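PDB 3G14: nitroreductase family protein from Clostridium novyi, which probably acts as a flavin-dependent oxidoreductase of the nitroreductase family, although its own substrate is not established. Local coordinates for residues Val7-Arg11 with Val112-Asp117; Lys16-Ile22 with Pro150-Asp156; Ile31-Met35 with Lys167-Leu173; Thr44-Phe48 with Asp103-Met108; Phe128-Ile133 with Leu143-Leu148. Residues are numbered along the deposited sequence.

Contact 1 (Val7-Arg11 with Val112-Asp117); sequences VIKKR and VLGATD. With SO4 (sulfate ion), chain E.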
# COMPACT_ATOMS: atom_id res chain seq x y z
N VAL B 7 -3.27 15.23 -3.73
CA VAL B 7 -2.48 14.15 -4.34
C VAL B 7 -3.34 12.89 -4.48
O VAL B 7 -3.38 12.21 -5.52
CB VAL B 7 -1.15 13.88 -3.59
CG1 VAL B 7 -0.44 12.65 -4.17
CG2 VAL B 7 -0.23 15.10 -3.64
N ILE B 8 -4.10 12.58 -3.44
CA ILE B 8 -4.93 11.38 -3.47
C ILE B 8 -5.96 11.48 -4.60
O ILE B 8 -6.22 10.50 -5.28
CB ILE B 8 -5.66 11.17 -2.10
CG1 ILE B 8 -4.61 11.07 -0.98
CG2 ILE B 8 -6.65 9.96 -2.16
CD1 ILE B 8 -3.66 9.84 -1.05
N LYS B 9 -6.57 12.67 -4.72
CA LYS B 9 -7.59 12.93 -5.72
C LYS B 9 -7.05 12.93 -7.12
O LYS B 9 -7.74 12.51 -8.05
CB LYS B 9 -8.32 14.24 -5.45
CG LYS B 9 -9.23 14.20 -4.24
CD LYS B 9 -9.94 15.51 -4.05
CE LYS B 9 -10.58 15.57 -2.70
NZ LYS B 9 -11.34 16.85 -2.51
N LYS B 10 -5.82 13.42 -7.30
CA LYS B 10 -5.26 13.57 -8.66
C LYS B 10 -4.73 12.26 -9.23
O LYS B 10 -4.65 12.10 -10.44
CB LYS B 10 -4.15 14.63 -8.66
CG LYS B 10 -3.45 14.83 -10.02
CD LYS B 10 -2.85 16.21 -10.21
CE LYS B 10 -1.66 16.24 -11.21
NZ LYS B 10 -0.34 15.61 -10.71
N ARG B 11 -4.35 11.32 -8.35
CA ARG B 11 -3.76 10.08 -8.80
C ARG B 11 -4.71 9.34 -9.74
O ARG B 11 -5.85 9.10 -9.39
CB ARG B 11 -3.42 9.15 -7.63
CG ARG B 11 -2.68 7.89 -8.07
CD ARG B 11 -3.09 6.66 -7.29
NE ARG B 11 -4.53 6.45 -7.25
CZ ARG B 11 -5.27 5.92 -8.23
NH1 ARG B 11 -4.73 5.53 -9.40
NH2 ARG B 11 -6.57 5.79 -8.02
N VAL B 112 3.87 5.46 -6.15
CA VAL B 112 2.77 5.93 -6.99
C VAL B 112 2.24 7.29 -6.54
O VAL B 112 2.13 8.24 -7.34
CB VAL B 112 1.65 4.83 -7.08
CG1 VAL B 112 0.29 5.42 -7.55
CG2 VAL B 112 2.12 3.66 -7.95
N LEU B 113 1.94 7.42 -5.25
CA LEU B 113 1.47 8.71 -4.76
C LEU B 113 2.55 9.80 -4.83
O LEU B 113 2.28 10.98 -5.15
CB LEU B 113 0.92 8.57 -3.36
CG LEU B 113 -0.32 7.72 -3.21
CD1 LEU B 113 -0.55 7.50 -1.73
CD2 LEU B 113 -1.57 8.39 -3.93
N GLY B 114 3.78 9.43 -4.53
CA GLY B 114 4.88 10.38 -4.64
C GLY B 114 5.11 10.86 -6.07
O GLY B 114 5.34 12.06 -6.29
N ALA B 115 5.01 9.94 -7.04
CA ALA B 115 5.06 10.33 -8.48
C ALA B 115 4.02 11.38 -8.80
O ALA B 115 4.33 12.36 -9.45
CB ALA B 115 4.84 9.12 -9.40
N THR B 116 2.77 11.14 -8.38
CA THR B 116 1.69 12.08 -8.58
C THR B 116 2.02 13.47 -8.00
O THR B 116 1.87 14.49 -8.68
CB THR B 116 0.39 11.58 -7.94
OG1 THR B 116 0.10 10.25 -8.40
CG2 THR B 116 -0.76 12.54 -8.25
N ASP B 117 2.49 13.49 -6.76
CA ASP B 117 2.99 14.70 -6.09
C ASP B 117 4.06 15.45 -6.88
O ASP B 117 4.10 16.69 -6.82
CB ASP B 117 3.51 14.30 -4.68
CG ASP B 117 4.08 15.44 -3.90
OD1 ASP B 117 3.34 16.37 -3.58
OD2 ASP B 117 5.29 15.39 -3.60
S SO4 E . -7.76 4.75 -11.64
O1 SO4 E . -8.67 3.79 -12.24
O2 SO4 E . -8.41 5.47 -10.54
O3 SO4 E . -7.37 5.76 -12.63
O4 SO4 E . -6.61 4.03 -11.10
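The side chain of T116 meets the last turn of helix 4-10, its CG2 3.8 Å from V7 O, and with 84 Å² it has the largest covered area of this helix-helix contact in the nitroreductase fold. Helix 99-117 presents its C-terminal turns, and the last turn of helix 4-10 rests against them, so that V7 faces D117 and R11 faces T116, each pair with CA atoms 5.8 Å apart. V7 points into the neighbouring helix: its CG1 is 3.3 Å from L113 O and 4.0 Å from T116 CB. I8 starts away from the interface, yet its m,m rotamer brings CD1 back to 3.8 Å from L113 CD2, one of the apolar meetings here. R11, the first residue to leave helical geometry, still donates its N to V7 O (3.1 Å) and lays its aliphatic part on the other helix, with CD 3.6 Å from V112 CG1 and CG 3.7 Å from T116 OG1. The dimer closes over this site: F4 of the second subunit packs on V7, L113 and D117, and R11 NH2 also donates to R36 O of that subunit. Beyond the apolar part, the guanidinium of R11 holds a sulfate, probably from the crystallisation liquor, with NH1 2.9 Å from sulfate O4 and NH2 3.1 Å from sulfate O2.

Contact 2 (Lys16-Ile22 with Pro150-Asp156); sequences KFEQTAI and PLGVPKD
Two segments, extended at K16-E18 (F17 -134/148) and V153-K155 (near -70/125 to 145), run antiparallel and meet at a single beta bridge, F17 with P154, CA atoms 4.4 Å apart. This non-hydrogen-bonded pair asks no N-H of P154. The flanking bonds are K155 N to K16 O (2.9 Å) and E18 N to V153 O (2.8 Å), both at 168°. A water accepts from V153 N (2.8 Å) and donates to E18 O (2.8 Å) and T20 O (2.7 Å). Backbone hydrogen bonds pair L151 with M80 of strand 80-86 and G152 with G121. F17, chi1 m, sets CD1 3.4 Å from G152 CA, where a CB would clash, and CE2 3.8 Å from P150 CB; A74 also touches the F17 side chain. I22 (m,m) places CD1 3.9 Å from L151 CD2. The arrangement is an isolated antiparallel beta bridge, joining the loop before helix 24-35 to the chain leaving strand 144-151, outermost within this chain in the nitroreductase-fold sheet.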
# COMPACT_ATOMS: atom_id res chain seq x y z
N LYS B 16 -0.49 7.10 -21.22
CA LYS B 16 0.06 7.91 -22.29
C LYS B 16 0.92 8.99 -21.68
O LYS B 16 0.48 9.74 -20.80
CB LYS B 16 -1.06 8.47 -23.15
CG LYS B 16 -1.67 7.35 -24.01
CD LYS B 16 -2.86 7.78 -24.79
CE LYS B 16 -3.28 6.68 -25.78
NZ LYS B 16 -2.13 6.13 -26.61
N PHE B 17 2.16 9.03 -22.17
CA PHE B 17 3.25 9.78 -21.58
C PHE B 17 4.03 10.58 -22.61
O PHE B 17 4.17 10.15 -23.76
CB PHE B 17 4.23 8.83 -20.91
CG PHE B 17 3.68 8.16 -19.71
CD1 PHE B 17 3.65 8.81 -18.49
CD2 PHE B 17 3.17 6.88 -19.79
CE1 PHE B 17 3.15 8.22 -17.39
CE2 PHE B 17 2.66 6.27 -18.70
CZ PHE B 17 2.63 6.90 -17.50
N GLU B 18 4.55 11.72 -22.17
CA GLU B 18 5.48 12.50 -22.96
C GLU B 18 6.82 11.78 -22.83
O GLU B 18 7.00 10.97 -21.93
CB GLU B 18 5.60 13.93 -22.42
CG GLU B 18 4.27 14.68 -22.14
CD GLU B 18 3.54 15.14 -23.42
OE1 GLU B 18 3.85 14.64 -24.53
OE2 GLU B 18 2.63 16.01 -23.28
N GLN B 19 7.75 12.05 -23.74
CA GLN B 19 9.10 11.47 -23.63
C GLN B 19 10.02 12.27 -22.69
O GLN B 19 11.13 11.84 -22.39
CB GLN B 19 9.74 11.24 -25.02
CG GLN B 19 9.56 12.37 -26.02
CD GLN B 19 10.27 12.10 -27.37
OE1 GLN B 19 10.67 10.97 -27.67
NE2 GLN B 19 10.41 13.15 -28.18
N THR B 20 9.55 13.43 -22.22
CA THR B 20 10.26 14.26 -21.24
C THR B 20 11.00 13.43 -20.19
O THR B 20 10.42 12.59 -19.53
CB THR B 20 9.27 15.14 -20.48
OG1 THR B 20 8.48 15.86 -21.42
CG2 THR B 20 9.99 16.12 -19.52
N ALA B 21 12.29 13.70 -20.04
CA ALA B 21 13.10 13.01 -19.03
C ALA B 21 12.66 13.31 -17.58
O ALA B 21 12.28 14.43 -17.24
CB ALA B 21 14.55 13.39 -19.20
N ILE B 22 12.80 12.31 -16.73
CA ILE B 22 12.50 12.41 -15.30
C ILE B 22 13.59 13.22 -14.65
O ILE B 22 14.75 13.04 -14.99
CB ILE B 22 12.46 11.01 -14.64
CG1 ILE B 22 11.41 10.11 -15.31
CG2 ILE B 22 12.27 11.12 -13.10
CD1 ILE B 22 10.00 10.60 -15.22
N PRO B 150 5.15 2.25 -15.21
CA PRO B 150 5.82 3.31 -15.95
C PRO B 150 5.88 4.58 -15.08
O PRO B 150 5.11 4.74 -14.14
CB PRO B 150 4.88 3.57 -17.13
CG PRO B 150 3.51 3.12 -16.60
CD PRO B 150 3.81 1.93 -15.78
N LEU B 151 6.78 5.47 -15.43
CA LEU B 151 6.91 6.78 -14.75
C LEU B 151 7.17 7.79 -15.85
O LEU B 151 8.12 7.62 -16.62
CB LEU B 151 8.07 6.74 -13.76
CG LEU B 151 8.15 8.00 -12.88
CD1 LEU B 151 7.00 7.92 -11.89
CD2 LEU B 151 9.52 8.10 -12.20
N GLY B 152 6.34 8.82 -15.94
CA GLY B 152 6.53 9.85 -16.96
C GLY B 152 5.61 11.05 -16.73
O GLY B 152 4.68 11.01 -15.93
N VAL B 153 5.87 12.11 -17.45
CA VAL B 153 4.89 13.17 -17.51
C VAL B 153 3.68 12.72 -18.35
O VAL B 153 3.85 12.29 -19.49
CB VAL B 153 5.49 14.42 -18.14
CG1 VAL B 153 4.45 15.51 -18.19
CG2 VAL B 153 6.74 14.81 -17.37
N PRO B 154 2.46 12.77 -17.80
CA PRO B 154 1.32 12.39 -18.65
C PRO B 154 1.12 13.28 -19.85
O PRO B 154 1.35 14.51 -19.77
CB PRO B 154 0.12 12.52 -17.71
CG PRO B 154 0.73 12.38 -16.32
CD PRO B 154 2.03 13.11 -16.44
N LYS B 155 0.67 12.68 -20.94
CA LYS B 155 0.14 13.45 -22.06
C LYS B 155 -1.14 14.14 -21.60
O LYS B 155 -1.92 13.61 -20.80
CB LYS B 155 -0.14 12.57 -23.28
CG LYS B 155 1.13 12.05 -23.93
CD LYS B 155 0.97 11.86 -25.42
CE LYS B 155 2.22 11.22 -26.01
NZ LYS B 155 2.08 10.95 -27.47
N ASP B 156 -1.35 15.35 -22.11
CA ASP B 156 -2.52 16.15 -21.74
C ASP B 156 -3.83 15.37 -21.88
O ASP B 156 -4.71 15.46 -21.03
CB ASP B 156 -2.57 17.41 -22.60
CG ASP B 156 -1.37 18.34 -22.37
OD1 ASP B 156 -0.83 18.36 -21.24
OD2 ASP B 156 -0.97 19.04 -23.33
O HOH W 1 7.83 11.82 -19.44

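Contact 3 (Ile31-Met35 with Lys167-Leu173); sequences IDMAM and KDMDEYL. With GOL (glycerol), chain I.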
# COMPACT_ATOMS: atom_id res chain seq x y z
N ILE B 31 11.59 7.83 -4.30
CA ILE B 31 12.14 6.65 -3.65
C ILE B 31 12.24 6.85 -2.12
O ILE B 31 11.98 5.93 -1.33
CB ILE B 31 13.51 6.22 -4.25
CG1 ILE B 31 13.39 5.94 -5.76
CG2 ILE B 31 14.01 4.93 -3.54
CD1 ILE B 31 12.35 4.85 -6.20
N ASP B 32 12.65 8.04 -1.69
CA ASP B 32 12.66 8.39 -0.28
C ASP B 32 11.29 8.22 0.39
O ASP B 32 11.19 7.69 1.49
CB ASP B 32 13.12 9.83 -0.09
CG ASP B 32 13.25 10.20 1.36
OD1 ASP B 32 14.12 9.61 2.05
OD2 ASP B 32 12.48 11.05 1.80
N MSE B 33 10.23 8.62 -0.30
CA MSE B 33 8.88 8.38 0.21
C MSE B 33 8.63 6.88 0.43
O MSE B 33 8.10 6.51 1.45
CB MSE B 33 7.84 9.05 -0.67
CG MSE B 33 8.02 10.60 -0.56
SE MSE B 33 6.71 11.56 -1.60
CE MSE B 33 7.92 12.77 -2.53
N ALA B 34 9.07 6.03 -0.48
CA ALA B 34 9.00 4.59 -0.28
C ALA B 34 9.84 4.11 0.90
O ALA B 34 9.40 3.25 1.67
CB ALA B 34 9.38 3.85 -1.57
N MSE B 35 11.03 4.67 1.06
CA MSE B 35 11.92 4.31 2.16
C MSE B 35 11.26 4.61 3.50
O MSE B 35 11.57 3.96 4.51
CB MSE B 35 13.25 5.05 2.06
CG MSE B 35 14.09 4.66 0.86
SE MSE B 35 14.70 2.84 0.86
CE MSE B 35 13.21 2.02 -0.04
N LYS B 167 17.22 4.12 6.61
CA LYS B 167 17.74 3.28 5.54
C LYS B 167 18.58 4.11 4.56
O LYS B 167 18.26 5.26 4.29
CB LYS B 167 16.58 2.65 4.76
CG LYS B 167 15.62 1.86 5.61
CD LYS B 167 14.34 1.50 4.83
CE LYS B 167 13.18 1.35 5.79
NZ LYS B 167 12.03 0.67 5.15
N ASP B 168 19.66 3.53 4.05
CA ASP B 168 20.37 4.16 2.95
C ASP B 168 19.72 3.69 1.66
O ASP B 168 19.88 2.53 1.31
CB ASP B 168 21.85 3.78 2.94
CG ASP B 168 22.61 4.44 1.79
OD1 ASP B 168 22.01 5.28 1.05
OD2 ASP B 168 23.81 4.12 1.65
N MSE B 169 19.01 4.58 0.95
CA MSE B 169 18.27 4.18 -0.27
C MSE B 169 19.20 3.56 -1.30
O MSE B 169 18.76 2.79 -2.12
CB MSE B 169 17.47 5.33 -0.92
CG MSE B 169 18.23 6.17 -1.96
SE MSE B 169 17.11 7.57 -2.79
CE MSE B 169 15.85 7.49 -1.40
N ASP B 170 20.50 3.89 -1.24
CA ASP B 170 21.44 3.31 -2.18
C ASP B 170 21.45 1.78 -2.13
O ASP B 170 21.58 1.14 -3.17
CB ASP B 170 22.85 3.90 -1.98
CG ASP B 170 23.85 3.32 -2.94
OD1 ASP B 170 23.68 3.43 -4.17
OD2 ASP B 170 24.83 2.74 -2.44
N GLU B 171 21.23 1.20 -0.94
CA GLU B 171 21.11 -0.28 -0.79
C GLU B 171 19.82 -0.88 -1.40
O GLU B 171 19.66 -2.10 -1.46
CB GLU B 171 21.12 -0.67 0.69
N TYR B 172 18.89 -0.02 -1.80
CA TYR B 172 17.53 -0.47 -2.15
C TYR B 172 17.09 -0.02 -3.54
O TYR B 172 15.94 -0.22 -3.89
CB TYR B 172 16.52 0.01 -1.11
CG TYR B 172 16.77 -0.53 0.27
CD1 TYR B 172 16.23 -1.75 0.67
CD2 TYR B 172 17.54 0.18 1.20
CE1 TYR B 172 16.46 -2.26 1.96
CE2 TYR B 172 17.77 -0.31 2.49
CZ TYR B 172 17.23 -1.54 2.85
OH TYR B 172 17.46 -2.04 4.11
N LEU B 173 18.01 0.57 -4.31
CA LEU B 173 17.71 1.15 -5.62
C LEU B 173 18.79 0.80 -6.64
O LEU B 173 19.98 1.15 -6.50
CB LEU B 173 17.63 2.65 -5.50
CG LEU B 173 17.11 3.43 -6.71
CD1 LEU B 173 15.65 3.16 -6.94
CD2 LEU B 173 17.39 4.91 -6.35
C1 GOL I . 13.91 5.96 6.07
O1 GOL I . 14.39 4.65 6.25
C2 GOL I . 14.97 6.81 5.36
O2 GOL I . 15.72 6.11 4.38
C3 GOL I . 14.31 8.03 4.74
O3 GOL I . 15.23 9.10 4.71
O HOH W 2 10.76 1.27 3.04
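This contact packs the C-terminal end of helix 24-35 against the loop and 3-10 turn that lead into strand 173-175, within this chain an edge strand of the central sheet in the nitroreductase fold. The loop is shaped by an Asx turn, D168 OD1 accepting from D170 N at 3.1 Å, followed by the 3-10 turn of residues 169-171. Two selenomethionines, M35 (114 Å²) and M169 (72 Å²), have the largest covered areas, with I31 and K167 next and Y172 adding a smaller part. M35 puts CG 3.9 Å from M169 CB and SE 3.9 Å from Y172 CB; the selenium lies 4.6 Å from the Y172 ring centroid, 41° off the normal, an oblique Met-aromatic contact. M169 reaches the helix backbone, its CE 3.3 Å from D32 N and 3.8 Å from I31 CG2. Further along, I31 CG1 meets L173 CD1 at 3.8 Å. The polar side is at the helix end: K167 NZ, bonded to T44 OG1, also gives M35 O a weak bond of 3.4 Å, and a water accepts from K167 NZ (2.5 Å) while donating to A34 O (2.8 Å). D32 OD2 forms a salt bridge with R36 NE and a hydrogen bond with Y5 OH of the second subunit. Glycerol, probably from the crystallisation liquor, spans the cleft, its O3 donating to D32 OD1 at 2.9 Å and its O2 to K167 O at 2.7 Å.

Contact 4 (Thr44-Phe48 with Asp103-Met108); sequences TPYKF and DTAIAM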
# COMPACT_ATOMS: atom_id res chain seq x y z
N THR B 44 12.76 -4.54 5.55
CA THR B 44 12.46 -3.90 4.26
C THR B 44 12.70 -4.96 3.24
O THR B 44 13.77 -5.00 2.67
CB THR B 44 13.34 -2.66 4.00
OG1 THR B 44 13.11 -1.69 5.02
CG2 THR B 44 13.01 -2.02 2.63
N PRO B 45 11.73 -5.88 3.09
CA PRO B 45 11.97 -7.07 2.26
C PRO B 45 11.94 -6.85 0.72
O PRO B 45 11.84 -7.81 -0.02
CB PRO B 45 10.83 -8.01 2.66
CG PRO B 45 9.73 -7.14 3.09
CD PRO B 45 10.36 -5.89 3.68
N TYR B 46 12.03 -5.61 0.28
CA TYR B 46 11.94 -5.26 -1.16
C TYR B 46 13.06 -4.29 -1.53
O TYR B 46 13.68 -3.66 -0.67
CB TYR B 46 10.57 -4.64 -1.48
CG TYR B 46 10.15 -3.59 -0.48
CD1 TYR B 46 10.68 -2.30 -0.54
CD2 TYR B 46 9.29 -3.90 0.57
CE1 TYR B 46 10.33 -1.35 0.42
CE2 TYR B 46 8.98 -2.97 1.54
CZ TYR B 46 9.50 -1.69 1.45
OH TYR B 46 9.15 -0.74 2.40
N LYS B 47 13.34 -4.24 -2.83
CA LYS B 47 14.15 -3.23 -3.48
C LYS B 47 13.49 -2.87 -4.80
O LYS B 47 12.58 -3.59 -5.27
CB LYS B 47 15.57 -3.76 -3.71
CG LYS B 47 16.33 -4.18 -2.42
CD LYS B 47 17.76 -4.69 -2.71
CE LYS B 47 18.59 -4.78 -1.43
NZ LYS B 47 18.06 -5.71 -0.44
N PHE B 48 13.94 -1.76 -5.39
CA PHE B 48 13.39 -1.18 -6.62
C PHE B 48 14.47 -1.18 -7.69
O PHE B 48 15.63 -0.78 -7.42
CB PHE B 48 12.88 0.25 -6.36
CG PHE B 48 11.82 0.28 -5.33
CD1 PHE B 48 10.52 -0.14 -5.66
CD2 PHE B 48 12.10 0.65 -4.01
CE1 PHE B 48 9.51 -0.21 -4.71
CE2 PHE B 48 11.07 0.61 -3.04
CZ PHE B 48 9.78 0.18 -3.39
N ASP B 103 3.78 -5.49 2.55
CA ASP B 103 4.79 -4.47 2.77
C ASP B 103 5.28 -3.86 1.46
O ASP B 103 5.45 -2.64 1.34
CB ASP B 103 5.93 -5.05 3.57
CG ASP B 103 5.57 -5.13 5.08
OD1 ASP B 103 4.47 -4.72 5.47
OD2 ASP B 103 6.37 -5.63 5.83
N THR B 104 5.45 -4.70 0.45
CA THR B 104 5.87 -4.19 -0.86
C THR B 104 4.73 -3.36 -1.47
O THR B 104 5.02 -2.33 -2.10
CB THR B 104 6.34 -5.34 -1.80
OG1 THR B 104 7.31 -6.15 -1.14
CG2 THR B 104 6.95 -4.80 -3.12
N ALA B 105 3.45 -3.76 -1.30
CA ALA B 105 2.31 -2.96 -1.82
C ALA B 105 2.27 -1.55 -1.21
O ALA B 105 2.06 -0.52 -1.91
CB ALA B 105 0.92 -3.68 -1.60
N ILE B 106 2.48 -1.51 0.09
CA ILE B 106 2.53 -0.25 0.87
C ILE B 106 3.56 0.66 0.24
O ILE B 106 3.28 1.81 -0.11
CB ILE B 106 2.86 -0.50 2.39
CG1 ILE B 106 1.74 -1.25 3.13
CG2 ILE B 106 3.08 0.84 3.16
CD1 ILE B 106 2.12 -1.69 4.58
N ALA B 107 4.79 0.14 0.07
CA ALA B 107 5.90 0.96 -0.44
C ALA B 107 5.68 1.40 -1.88
O ALA B 107 5.96 2.56 -2.24
CB ALA B 107 7.28 0.21 -0.27
N MSE B 108 5.19 0.48 -2.70
CA MSE B 108 4.85 0.83 -4.08
C MSE B 108 3.73 1.90 -4.15
O MSE B 108 3.76 2.73 -5.06
CB MSE B 108 4.43 -0.44 -4.87
CG MSE B 108 4.26 -0.18 -6.34
SE MSE B 108 5.89 0.57 -7.26
CE MSE B 108 5.92 -0.98 -8.52
O HOH W 3 6.78 -1.33 3.39
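Y46 and F48, with 75 and 53 Å² covered, carry this contact on the strand side, and A107 and T104 (46 Å² each) receive them on the helix. Both aromatic residues point toward helix 99-117, while K47 between them points away, as expected of a strand with one face on a helix. The Y46 ring abuts the helix: CZ is 3.4 Å from A107 CB, CD2 3.5 Å from T104 OG1, whose polar partner is Y100 O, and CE2 3.6 Å from D103 O. Its hydroxyl donates to a water at 2.6 Å, which in turn donates to D103 O at 2.8 Å. F48 presents its ring edge to A107, CZ to CB 4.0 Å. The small alanine thus meets both rings. The axes of strand 46-48 and helix 103-108 approach to 9.5 Å at 33°, running roughly the same way. Strand 46-51 is flanked in the sheet by 80-86 and 173-175, and helix 99-117 covers this sheet face, T104 and M108 also touching strands 80-86 and 144-151.

Contact 5 (Phe128-Ile133 with Leu143-Leu148); sequences FNENKI and LRVVAL
This is a buried helix-on-strand contact at the edge of the central sheet, where the start of helix 130-137 and F128, two residues ahead of it, cover strand 144-151, outermost within this chain. Nine residues separate the segments, so the helix packs on the strand that follows it. F128 is extended (-162/159) and N129 is the N-cap, its OD1 accepting from K132 N at 3.1 Å; helical phi/psi starts at E130. E130 lies opposite V145, CA atoms 6.3 Å apart, and F128 opposite A147 at 8.9 Å. The strand is irregular: V146 sits at -80/-53, V146 and A147 both point away while V145 and L148 point toward the helix, and both V146 and A147 bond to A84, consistent with a beta bulge. E130, chi1 and chi2 t, makes a salt bridge to R144 (m,m,m): OE2 lies 3.0 Å from NE and OE1 3.0 Å from NH2. The same OE2 accepts from V145 N at 2.8 Å. Beyond the carboxylate the side-chain contacts are apolar, and the F128 ring edge faces V145 O. F128, chi1 36°, brings CZ 3.6 Å from V145 CG1; I133 (m,t) places CD1 3.5 Å from L148 CD2 (chi1 p). S95 of the second subunit bonds to F128 O. Such a helix laid on an outer strand is part of the alpha/beta sandwich of the nitroreductase fold.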
# COMPACT_ATOMS: atom_id res chain seq x y z
N PHE B 128 2.08 -10.37 -15.40
CA PHE B 128 3.20 -10.53 -16.31
C PHE B 128 3.76 -11.92 -16.14
O PHE B 128 3.54 -12.60 -15.12
CB PHE B 128 4.30 -9.47 -16.10
CG PHE B 128 4.51 -9.07 -14.64
CD1 PHE B 128 5.07 -9.97 -13.72
CD2 PHE B 128 4.16 -7.81 -14.21
CE1 PHE B 128 5.25 -9.60 -12.38
CE2 PHE B 128 4.34 -7.42 -12.89
CZ PHE B 128 4.89 -8.31 -11.97
N ASN B 129 4.47 -12.35 -17.17
CA ASN B 129 5.35 -13.52 -17.11
C ASN B 129 6.56 -13.13 -16.25
O ASN B 129 7.51 -12.46 -16.69
CB ASN B 129 5.77 -13.95 -18.49
CG ASN B 129 6.65 -15.19 -18.50
OD1 ASN B 129 7.41 -15.46 -17.56
ND2 ASN B 129 6.52 -15.97 -19.55
N GLU B 130 6.48 -13.51 -14.99
CA GLU B 130 7.48 -13.12 -14.03
C GLU B 130 8.88 -13.65 -14.40
O GLU B 130 9.88 -12.97 -14.17
CB GLU B 130 7.06 -13.65 -12.66
CG GLU B 130 7.96 -13.24 -11.54
CD GLU B 130 7.42 -13.65 -10.18
OE1 GLU B 130 6.42 -14.39 -10.10
OE2 GLU B 130 8.03 -13.26 -9.18
N ASN B 131 8.95 -14.88 -14.93
CA ASN B 131 10.24 -15.44 -15.28
C ASN B 131 10.95 -14.61 -16.33
O ASN B 131 12.19 -14.43 -16.28
CB ASN B 131 10.08 -16.86 -15.81
CG ASN B 131 9.73 -17.85 -14.71
OD1 ASN B 131 10.00 -17.63 -13.53
ND2 ASN B 131 9.18 -18.97 -15.12
N LYS B 132 10.17 -14.10 -17.28
CA LYS B 132 10.72 -13.28 -18.33
C LYS B 132 11.24 -11.97 -17.78
O LYS B 132 12.29 -11.50 -18.24
CB LYS B 132 9.72 -13.06 -19.48
CG LYS B 132 9.64 -14.28 -20.41
CD LYS B 132 10.89 -14.38 -21.31
CE LYS B 132 11.29 -15.82 -21.66
NZ LYS B 132 12.56 -15.85 -22.51
N ILE B 133 10.56 -11.39 -16.80
CA ILE B 133 11.08 -10.15 -16.20
C ILE B 133 12.35 -10.43 -15.38
O ILE B 133 13.33 -9.69 -15.44
CB ILE B 133 10.03 -9.38 -15.38
CG1 ILE B 133 8.93 -8.86 -16.35
CG2 ILE B 133 10.72 -8.21 -14.57
CD1 ILE B 133 7.77 -8.13 -15.69
N LEU B 143 13.58 -14.68 -5.65
CA LEU B 143 12.85 -13.47 -5.34
C LEU B 143 11.57 -13.39 -6.16
O LEU B 143 11.38 -14.18 -7.08
CB LEU B 143 13.74 -12.27 -5.61
CG LEU B 143 15.06 -12.29 -4.81
CD1 LEU B 143 15.98 -11.15 -5.26
CD2 LEU B 143 14.81 -12.20 -3.32
N ARG B 144 10.71 -12.42 -5.84
CA ARG B 144 9.41 -12.26 -6.50
C ARG B 144 9.31 -10.86 -7.08
O ARG B 144 9.69 -9.90 -6.41
CB ARG B 144 8.24 -12.52 -5.52
CG ARG B 144 8.25 -13.93 -4.90
CD ARG B 144 8.14 -15.06 -5.93
NE ARG B 144 7.02 -14.87 -6.87
CZ ARG B 144 5.74 -15.14 -6.62
NH1 ARG B 144 5.36 -15.64 -5.46
NH2 ARG B 144 4.83 -14.91 -7.56
N VAL B 145 8.85 -10.77 -8.32
CA VAL B 145 8.49 -9.48 -8.93
C VAL B 145 7.04 -9.17 -8.52
O VAL B 145 6.10 -9.81 -8.99
CB VAL B 145 8.71 -9.44 -10.48
CG1 VAL B 145 8.38 -8.04 -11.06
CG2 VAL B 145 10.16 -9.92 -10.82
N VAL B 146 6.87 -8.18 -7.66
CA VAL B 146 5.54 -7.88 -7.13
C VAL B 146 4.67 -7.06 -8.10
O VAL B 146 3.52 -7.40 -8.37
CB VAL B 146 5.65 -7.21 -5.72
CG1 VAL B 146 4.26 -6.82 -5.14
CG2 VAL B 146 6.44 -8.10 -4.71
N ALA B 147 5.21 -5.94 -8.57
CA ALA B 147 4.52 -5.01 -9.43
C ALA B 147 5.56 -4.13 -10.08
O ALA B 147 6.73 -4.17 -9.72
CB ALA B 147 3.48 -4.15 -8.65
N LEU B 148 5.11 -3.43 -11.11
CA LEU B 148 5.92 -2.44 -11.81
C LEU B 148 5.02 -1.31 -12.28
O LEU B 148 3.80 -1.46 -12.38
CB LEU B 148 6.70 -3.13 -12.95
CG LEU B 148 5.93 -3.79 -14.10
CD1 LEU B 148 5.65 -2.81 -15.25
CD2 LEU B 148 6.69 -5.03 -14.59

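Overall arrangement
Contacts 1, 4 and 5 are buried, while contacts 2 and 3 are partly buried and involve loops. Helix 99-117 serves contact 4 with its middle and contact 1 with its C-terminal turns; strand 144-151 serves contact 5 and, at its far end, contact 2. Contacts 3 and 4 lie closest, centres about 10 Å apart, linked by Y172 O to F48 N (2.9 Å), whereas the centres of contacts 1 and 5 lie about 24 Å apart. Contact 4 is mainly apolar, as is contact 1 apart from an arginine holding a sulfate; contact 5 adds a salt bridge, contact 3 joins selenomethionine packing to a polar rim at the helix end, and contact 2 depends on backbone bonds and a water. All but contact 2 touch the second subunit.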